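Pseudouridine synthase (Pyrococcus abyssi, PDB 2AUS) probably isomerises uridine to pseudouridine in RNA, as a Cbf5 homologue of the TruB family of pseudouridine synthases. Local coordinates at residues Lys30-Pro34 with Trp329-Leu333. Residues are numbered along the deposited sequence; the frame is centred on the assembly and turned at random.
Sequences KWGFP and WYPKL
Trp31 and Gly32 pack against Tyr330 and Trp329, joining the loop between strand 18-20 and helix 40-45 to the C-terminal tail that follows strand 316-323 of the PUA fold. Leu42 of helix 40-45 touches both Phe33 and Trp329.

The tight part lies around Tyr330 and the carbonyl of Trp329. Trp31 CB sits over one face of the Tyr330 ring, 4.0 Å from the centroid, in a CH-pi contact. The same CB comes within 3.2 Å of Trp329 O, a close approach but not a hydrogen bond. Gly32 CA is 3.9 Å from Tyr330 CE2, an approach that the missing CB makes possible. Tyr330 OH hydrogen-bonds to Glu295 and Lys293, and these two also bind Phe33 N and Trp31 O, respectively. With an alanine in place of Tyr330, Trp31 CB would probably lose its aromatic floor, and Glu295 and Lys293 one hydrogen-bond partner each. Beside Tyr330, the edge of Phe33 meets the face of the six-membered ring of Trp329 in a T-shaped pair, with planes at 81°.

The outer end faces solvent more. Trp31 CG lies opposite its own carbonyl carbon (chi1 -66°), which carries the indole over the tail. The loose point is the exposed Leu333, which reaches Trp31 CZ2 through CD1 alone, at 3.9 Å. Pro331 still packs well: its CD stands over the five-membered ring of Trp31, 4.0 Å from the centroid and 8° off the normal.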
ATOM      1  N   LYS A  30     -47.374  -2.897 -12.634  1.00 49.38           N
ATOM      2  CA  LYS A  30     -46.859  -1.550 -12.859  1.00 50.64           C
ATOM      3  C   LYS A  30     -46.151  -1.002 -11.626  1.00 49.64           C
ATOM      4  O   LYS A  30     -45.329  -0.093 -11.728  1.00 50.20           O
ATOM      5  CB  LYS A  30     -47.997  -0.602 -13.252  1.00 55.76           C
ATOM      6  CG  LYS A  30     -48.767  -1.024 -14.502  1.00 61.43           C
ATOM      7  CD  LYS A  30     -47.854  -1.120 -15.717  1.00 64.16           C
ATOM      8  CE  LYS A  30     -48.605  -1.633 -16.936  1.00 65.82           C
ATOM      9  NZ  LYS A  30     -47.701  -1.753 -18.116  1.00 67.22           N
ATOM     10  N   TRP A  31     -46.470  -1.551 -10.459  1.00 47.44           N
ATOM     11  CA  TRP A  31     -45.849  -1.086  -9.226  1.00 45.76           C
ATOM     12  C   TRP A  31     -44.606  -1.889  -8.874  1.00 44.96           C
ATOM     13  O   TRP A  31     -44.636  -3.118  -8.829  1.00 44.00           O
ATOM     14  CB  TRP A  31     -46.855  -1.149  -8.082  1.00 44.10           C
ATOM     15  CG  TRP A  31     -48.000  -0.184  -8.266  1.00 45.83           C
ATOM     16  CD1 TRP A  31     -48.081   0.833  -9.179  1.00 43.63           C
ATOM     17  CD2 TRP A  31     -49.198  -0.114  -7.488  1.00 47.92           C
ATOM     18  NE1 TRP A  31     -49.250   1.530  -9.016  1.00 46.50           N
ATOM     19  CE2 TRP A  31     -49.957   0.971  -7.983  1.00 48.26           C
ATOM     20  CE3 TRP A  31     -49.707  -0.863  -6.416  1.00 49.85           C
ATOM     21  CZ2 TRP A  31     -51.196   1.328  -7.445  1.00 48.64           C
ATOM     22  CZ3 TRP A  31     -50.946  -0.505  -5.878  1.00 52.03           C
ATOM     23  CH2 TRP A  31     -51.672   0.580  -6.395  1.00 50.75           C
ATOM     24  N   GLY A  32     -43.506  -1.186  -8.633  1.00 45.01           N
ATOM     25  CA  GLY A  32     -42.273  -1.864  -8.286  1.00 46.10           C
ATOM     26  C   GLY A  32     -41.606  -2.526  -9.472  1.00 44.54           C
ATOM     27  O   GLY A  32     -41.892  -2.194 -10.625  1.00 44.05           O
ATOM     28  N   PHE A  33     -40.709  -3.464  -9.184  1.00 43.41           N
ATOM     29  CA  PHE A  33     -39.975  -4.171 -10.228  1.00 42.19           C
ATOM     30  C   PHE A  33     -39.504  -5.518  -9.729  1.00 41.85           C
ATOM     31  O   PHE A  33     -39.325  -5.715  -8.530  1.00 40.11           O
ATOM     32  CB  PHE A  33     -38.680  -3.441 -10.613  1.00 41.69           C
ATOM     33  CG  PHE A  33     -38.851  -1.996 -10.955  1.00 43.29           C
ATOM     34  CD1 PHE A  33     -38.919  -1.587 -12.282  1.00 43.10           C
ATOM     35  CD2 PHE A  33     -38.876  -1.033  -9.951  1.00 43.96           C
ATOM     36  CE1 PHE A  33     -39.023  -0.229 -12.604  1.00 43.25           C
ATOM     37  CE2 PHE A  33     -38.981   0.317 -10.258  1.00 43.05           C
ATOM     38  CZ  PHE A  33     -39.045   0.723 -11.591  1.00 43.46           C
ATOM     39  N   PRO A  34     -39.333  -6.484 -10.647  1.00 43.22           N
ATOM     40  CA  PRO A  34     -38.837  -7.779 -10.185  1.00 42.61           C
ATOM     41  C   PRO A  34     -37.428  -7.340  -9.744  1.00 42.69           C
ATOM     42  O   PRO A  34     -36.761  -6.590 -10.463  1.00 40.73           O
ATOM     43  CB  PRO A  34     -38.803  -8.603 -11.464  1.00 44.46           C
ATOM     44  CG  PRO A  34     -39.983  -8.067 -12.226  1.00 42.70           C
ATOM     45  CD  PRO A  34     -39.856  -6.571 -12.024  1.00 42.57           C
ATOM     46  N   TRP A 329     -42.979   3.434  -5.113  1.00 43.04           N
ATOM     47  CA  TRP A 329     -43.172   2.205  -5.873  1.00 39.72           C
ATOM     48  C   TRP A 329     -44.578   1.646  -5.735  1.00 36.98           C
ATOM     49  O   TRP A 329     -45.170   1.230  -6.719  1.00 35.26           O
ATOM     50  CB  TRP A 329     -42.128   1.159  -5.472  1.00 40.11           C
ATOM     51  CG  TRP A 329     -40.738   1.518  -5.938  1.00 44.11           C
ATOM     52  CD1 TRP A 329     -40.343   2.693  -6.530  1.00 43.03           C
ATOM     53  CD2 TRP A 329     -39.556   0.717  -5.815  1.00 43.84           C
ATOM     54  NE1 TRP A 329     -38.992   2.670  -6.771  1.00 45.62           N
ATOM     55  CE2 TRP A 329     -38.483   1.473  -6.335  1.00 47.21           C
ATOM     56  CE3 TRP A 329     -39.296  -0.558  -5.297  1.00 46.73           C
ATOM     57  CZ2 TRP A 329     -37.174   0.989  -6.372  1.00 47.43           C
ATOM     58  CZ3 TRP A 329     -37.994  -1.038  -5.332  1.00 49.69           C
ATOM     59  CH2 TRP A 329     -36.948  -0.260  -5.860  1.00 49.50           C
ATOM     60  N   TYR A 330     -45.104   1.632  -4.516  1.00 34.78           N
ATOM     61  CA  TYR A 330     -46.462   1.145  -4.262  1.00 34.89           C
ATOM     62  C   TYR A 330     -47.125   2.320  -3.547  1.00 33.41           C
ATOM     63  O   TYR A 330     -47.345   2.298  -2.336  1.00 33.73           O
ATOM     64  CB  TYR A 330     -46.433  -0.093  -3.355  1.00 32.41           C
ATOM     65  CG  TYR A 330     -45.853  -1.325  -4.023  1.00 34.93           C
ATOM     66  CD1 TYR A 330     -46.685  -2.342  -4.495  1.00 34.35           C
ATOM     67  CD2 TYR A 330     -44.474  -1.469  -4.188  1.00 31.39           C
ATOM     68  CE1 TYR A 330     -46.159  -3.475  -5.112  1.00 36.29           C
ATOM     69  CE2 TYR A 330     -43.934  -2.596  -4.807  1.00 35.37           C
ATOM     70  CZ  TYR A 330     -44.788  -3.594  -5.268  1.00 35.97           C
ATOM     71  OH  TYR A 330     -44.284  -4.690  -5.919  1.00 35.14           O
ATOM     72  N   PRO A 331     -47.468   3.360  -4.307  1.00 34.82           N
ATOM     73  CA  PRO A 331     -48.091   4.578  -3.779  1.00 35.69           C
ATOM     74  C   PRO A 331     -49.439   4.471  -3.101  1.00 37.43           C
ATOM     75  O   PRO A 331     -50.275   3.647  -3.471  1.00 37.53           O
ATOM     76  CB  PRO A 331     -48.168   5.468  -5.012  1.00 35.73           C
ATOM     77  CG  PRO A 331     -48.523   4.478  -6.076  1.00 34.17           C
ATOM     78  CD  PRO A 331     -47.544   3.340  -5.781  1.00 34.12           C
ATOM     79  N   LYS A 332     -49.638   5.312  -2.093  1.00 40.07           N
ATOM     80  CA  LYS A 332     -50.926   5.385  -1.430  1.00 43.86           C
ATOM     81  C   LYS A 332     -51.713   6.339  -2.317  1.00 45.53           C
ATOM     82  O   LYS A 332     -51.250   7.447  -2.613  1.00 45.45           O
ATOM     83  CB  LYS A 332     -50.802   5.977  -0.027  1.00 45.62           C
ATOM     84  CG  LYS A 332     -50.369   4.985   1.026  1.00 48.66           C
ATOM     85  CD  LYS A 332     -50.586   5.560   2.406  1.00 52.78           C
ATOM     86  CE  LYS A 332     -50.124   4.608   3.487  1.00 54.45           C
ATOM     87  NZ  LYS A 332     -50.362   5.194   4.835  1.00 57.91           N
ATOM     88  N   LEU A 333     -52.879   5.899  -2.768  1.00 48.05           N
ATOM     89  CA  LEU A 333     -53.721   6.714  -3.629  1.00 53.48           C
ATOM     90  C   LEU A 333     -55.064   6.949  -2.945  1.00 58.10           C
ATOM     91  O   LEU A 333     -55.805   6.003  -2.680  1.00 59.57           O
ATOM     92  CB  LEU A 333     -53.935   6.004  -4.966  1.00 50.80           C
ATOM     93  CG  LEU A 333     -52.657   5.610  -5.710  1.00 52.12           C
ATOM     94  CD1 LEU A 333     -52.992   4.725  -6.905  1.00 48.69           C
ATOM     95  CD2 LEU A 333     -51.930   6.871  -6.162  1.00 52.14           C
TER